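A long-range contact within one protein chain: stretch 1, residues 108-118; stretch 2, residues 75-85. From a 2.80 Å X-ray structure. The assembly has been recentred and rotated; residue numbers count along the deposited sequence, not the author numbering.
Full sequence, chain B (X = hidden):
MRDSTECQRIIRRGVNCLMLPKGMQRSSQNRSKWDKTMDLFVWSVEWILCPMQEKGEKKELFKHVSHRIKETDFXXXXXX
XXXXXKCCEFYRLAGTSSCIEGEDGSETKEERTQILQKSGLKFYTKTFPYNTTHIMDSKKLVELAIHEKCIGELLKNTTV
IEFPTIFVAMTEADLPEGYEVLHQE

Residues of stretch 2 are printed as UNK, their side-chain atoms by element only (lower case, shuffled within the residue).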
# COMPACT_ATOMS: atom_id res chain seq x y z
N THR B 108 25.46 -15.28 12.60
CA THR B 108 25.13 -14.46 13.78
C THR B 108 25.63 -13.04 13.56
O THR B 108 26.59 -12.84 12.80
CB THR B 108 25.76 -14.96 15.10
OG1 THR B 108 27.20 -14.93 15.02
CG2 THR B 108 25.28 -16.37 15.46
N LYS B 109 25.00 -12.08 14.23
CA LYS B 109 25.41 -10.68 14.13
C LYS B 109 26.94 -10.55 14.02
O LYS B 109 27.42 -9.85 13.13
CB LYS B 109 24.85 -9.87 15.31
CG LYS B 109 25.29 -8.41 15.35
CD LYS B 109 26.45 -8.17 16.32
CE LYS B 109 27.36 -7.02 15.87
NZ LYS B 109 28.38 -6.62 16.88
N GLU B 110 27.67 -11.25 14.90
CA GLU B 110 29.15 -11.33 14.95
C GLU B 110 29.84 -11.41 13.60
O GLU B 110 30.79 -10.67 13.33
CB GLU B 110 29.60 -12.59 15.72
CG GLU B 110 29.76 -12.41 17.22
CD GLU B 110 28.46 -12.06 17.94
OE1 GLU B 110 27.41 -12.62 17.56
OE2 GLU B 110 28.48 -11.24 18.89
N GLU B 111 29.37 -12.35 12.79
CA GLU B 111 29.92 -12.62 11.48
C GLU B 111 29.30 -11.65 10.48
O GLU B 111 30.03 -11.02 9.72
CB GLU B 111 29.63 -14.08 11.07
CG GLU B 111 30.55 -15.13 11.70
CD GLU B 111 29.82 -16.31 12.36
OE1 GLU B 111 28.69 -16.66 11.94
OE2 GLU B 111 30.39 -16.89 13.32
N ARG B 112 27.97 -11.54 10.48
CA ARG B 112 27.23 -10.66 9.56
C ARG B 112 27.86 -9.28 9.55
O ARG B 112 28.19 -8.73 8.49
CB ARG B 112 25.77 -10.48 9.99
CG ARG B 112 24.78 -11.49 9.43
CD ARG B 112 23.37 -10.94 9.53
NE ARG B 112 23.17 -10.15 10.75
CZ ARG B 112 22.71 -10.63 11.90
NH1 ARG B 112 22.37 -11.92 12.03
NH2 ARG B 112 22.60 -9.81 12.94
N THR B 113 28.01 -8.74 10.76
CA THR B 113 28.69 -7.48 10.99
C THR B 113 30.06 -7.51 10.33
O THR B 113 30.43 -6.56 9.65
CB THR B 113 28.79 -7.22 12.51
OG1 THR B 113 27.46 -7.18 13.05
CG2 THR B 113 29.46 -5.89 12.81
N GLN B 114 30.76 -8.63 10.47
CA GLN B 114 32.14 -8.81 9.99
C GLN B 114 32.24 -8.96 8.46
O GLN B 114 33.23 -8.54 7.86
CB GLN B 114 32.73 -10.05 10.69
CG GLN B 114 34.22 -10.07 10.99
CD GLN B 114 34.65 -11.43 11.52
OE1 GLN B 114 34.92 -11.61 12.72
NE2 GLN B 114 34.67 -12.43 10.63
N ILE B 115 31.24 -9.57 7.84
CA ILE B 115 31.26 -9.79 6.39
C ILE B 115 30.89 -8.54 5.58
O ILE B 115 31.32 -8.41 4.44
CB ILE B 115 30.31 -10.94 5.95
CG1 ILE B 115 30.69 -12.25 6.67
CG2 ILE B 115 30.36 -11.13 4.42
CD1 ILE B 115 29.58 -13.29 6.70
N LEU B 116 30.09 -7.64 6.16
CA LEU B 116 29.76 -6.38 5.50
C LEU B 116 30.92 -5.39 5.54
O LEU B 116 31.00 -4.50 4.71
CB LEU B 116 28.51 -5.72 6.11
CG LEU B 116 27.22 -6.55 6.22
CD1 LEU B 116 26.12 -5.70 6.84
CD2 LEU B 116 26.74 -7.14 4.90
N GLN B 117 31.83 -5.54 6.51
CA GLN B 117 32.97 -4.64 6.61
C GLN B 117 34.04 -4.81 5.53
O GLN B 117 34.77 -3.87 5.22
CB GLN B 117 33.63 -4.78 7.97
CG GLN B 117 32.79 -4.24 9.10
CD GLN B 117 33.45 -4.47 10.44
OE1 GLN B 117 32.78 -4.81 11.42
NE2 GLN B 117 34.77 -4.29 10.50
N LYS B 118 34.13 -6.02 4.96
CA LYS B 118 35.15 -6.33 3.97
C LYS B 118 34.44 -6.53 2.64
O LYS B 118 34.72 -7.44 1.87
CB LYS B 118 35.94 -7.58 4.40
CG LYS B 118 36.30 -7.63 5.89
CD LYS B 118 37.15 -6.45 6.36
CE LYS B 118 37.05 -6.24 7.88
NZ LYS B 118 38.07 -5.29 8.41
N UNK B 75 27.13 1.35 12.07
CA UNK B 75 25.98 1.18 11.16
C UNK B 75 25.66 -0.28 10.74
O UNK B 75 24.51 -0.70 10.72
c UNK B 75 26.17 2.02 9.90
c UNK B 75 25.33 2.64 7.61
c UNK B 75 24.97 2.02 8.95
c UNK B 75 23.76 2.72 9.58
N UNK B 76 26.68 -1.05 10.37
CA UNK B 76 26.46 -2.46 10.09
C UNK B 76 25.88 -3.22 11.29
O UNK B 76 25.12 -4.17 11.10
c UNK B 76 28.15 -2.69 8.23
c UNK B 76 27.76 -3.17 9.62
c UNK B 76 28.91 -2.99 10.61
N UNK B 77 26.24 -2.82 12.52
CA UNK B 77 25.79 -3.51 13.74
C UNK B 77 24.26 -3.52 13.89
O UNK B 77 23.70 -4.43 14.49
n UNK B 77 29.66 -2.72 16.85
c UNK B 77 27.87 -3.19 15.28
c UNK B 77 26.40 -2.89 15.01
c UNK B 77 28.36 -2.60 16.60
o UNK B 77 27.59 -2.04 17.39
N UNK B 78 23.61 -2.48 13.37
CA UNK B 78 22.16 -2.30 13.50
C UNK B 78 21.43 -2.47 12.18
O UNK B 78 20.49 -1.74 11.90
N UNK B 79 21.87 -3.42 11.37
CA UNK B 79 21.22 -3.71 10.11
C UNK B 79 20.03 -4.59 10.47
O UNK B 79 19.03 -4.09 11.00
s UNK B 79 22.78 -4.87 6.39
c UNK B 79 23.58 -3.25 6.43
c UNK B 79 21.61 -4.74 7.78
c UNK B 79 22.20 -4.35 9.12
N UNK B 80 20.14 -5.90 10.25
CA UNK B 80 19.05 -6.79 10.53
C UNK B 80 19.25 -7.98 9.65
O UNK B 80 19.68 -7.82 8.51
N UNK B 81 18.98 -9.17 10.18
CA UNK B 81 19.06 -10.39 9.40
C UNK B 81 18.52 -10.19 7.99
O UNK B 81 19.30 -10.06 7.06
c UNK B 81 18.31 -11.54 10.08
c UNK B 81 18.39 -13.46 11.72
n UNK B 81 18.62 -15.19 13.60
c UNK B 81 19.31 -14.32 12.59
c UNK B 81 19.18 -12.35 11.03
N UNK B 82 17.20 -10.16 7.84
CA UNK B 82 16.54 -10.05 6.51
C UNK B 82 17.27 -9.16 5.48
O UNK B 82 17.36 -9.49 4.27
c UNK B 82 14.87 -8.52 7.75
c UNK B 82 15.07 -9.58 6.67
o UNK B 82 15.81 -8.09 8.44
n UNK B 82 13.63 -8.11 7.91
N UNK B 83 17.76 -8.03 6.01
CA UNK B 83 18.42 -6.99 5.24
C UNK B 83 19.78 -7.49 4.79
O UNK B 83 20.18 -7.28 3.65
c UNK B 83 18.61 -5.69 6.06
c UNK B 83 19.29 -4.61 5.22
c UNK B 83 17.28 -5.17 6.62
N UNK B 84 20.52 -8.11 5.71
CA UNK B 84 21.76 -8.76 5.36
C UNK B 84 21.39 -9.81 4.34
O UNK B 84 21.74 -9.70 3.18
c UNK B 84 24.88 -9.75 6.38
c UNK B 84 24.52 -12.34 5.48
c UNK B 84 25.98 -10.53 6.06
c UNK B 84 23.43 -11.55 5.80
c UNK B 84 25.80 -11.82 5.60
c UNK B 84 22.41 -9.40 6.58
c UNK B 84 23.59 -10.25 6.25
N UNK B 85 20.65 -10.82 4.75
CA UNK B 85 20.34 -11.88 3.82
C UNK B 85 20.26 -11.25 2.44
O UNK B 85 20.95 -11.68 1.50
c UNK B 85 17.81 -14.09 5.83
c UNK B 85 19.15 -13.56 5.34
o UNK B 85 16.83 -13.34 5.94
n UNK B 85 17.76 -15.39 6.12
c UNK B 85 19.02 -12.58 4.17

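Position 75 carries four carbons, forked at the second, and none comes within 8 Å of stretch 1. The fork past CB marks Leu-75, a buried apolar residue that packs elsewhere in the structure.

Position 76 has three side-chain carbons, two of them borne by CB, and it points toward the helix of stretch 1, its branches touching Leu-116 and Thr-113. This is Val-76; Val-76 CG1 lies 3.7 Å from Leu-116 CB and Val-76 CG2 3.7 Å from Thr-113 CG2. Its short, forked side chain suits a place where the backbones come close, its CA being 5.6 Å from Thr-113 CA.

Position 77 shows three carbons, the third bearing one oxygen and one nitrogen, and touches Lys-109 and Thr-113. It is Gln-77. Its closest approaches are through CG, 3.8 Å from Lys-109 NZ and 4.0 Å from Thr-113 CG2, as befits a partly exposed margin.

Position 78 has no side-chain atoms and makes no contact with stretch 1; it is Gly-78.

Position 79 is an unbranched chain of two carbons, a sulfur and a terminal carbon, touching Leu-116: Met-79. Met-79 SD sits 3.5 Å from Leu-116 CD1; the long, flexible side chain reaches a buried neighbour.

Position 80 again lacks a side chain. With phi 155° and psi 141°, a CB would be jammed against the preceding carbonyl oxygen, so the backbone itself calls for Gly-80, which caps the N-terminus of the next helix.

Position 81 has four carbons in a row ending in nitrogen and touches Arg-112, which identifies Lys-81. Its CG lies 3.4 Å from Arg-112 NH1, and its CA sits over one face of the guanidinium; the long chain suits this exposed site.

Position 82 has two carbons, the second carrying oxygen and nitrogen, and is out of reach of stretch 1. It is Asn-82, whose OD1 accepts a weak hydrogen bond from the backbone N of position 83.

Position 83 bears three carbons, branched at CB, none touching stretch 1: Val-83, buried.

Position 84 has one carbon and then a six-carbon ring without a hydroxyl, touching Arg-112, Leu-116 and Ile-115: Phe-84. Arg-112 CG lies 3.5 Å from the ring centroid, over the face in a CH-pi contact, while Leu-116 CD2 approaches CD1 of Phe-84 at 3.5 Å.

Position 85 has three carbons, then oxygen and nitrogen on the third, and touches nothing on stretch 1. Gln-85 points away, its polar end suited to exposure.

The contact buries 589 Å² without a cross-stretch hydrogen bond. Arg-112 and Leu-116, one helical turn apart, pack against Phe-84, while Val-76 and Met-79 enclose Leu-116 further, so shape and apolar packing hold the stretches together.

Stretch 2 75-85: LVQGMGKNVFQ
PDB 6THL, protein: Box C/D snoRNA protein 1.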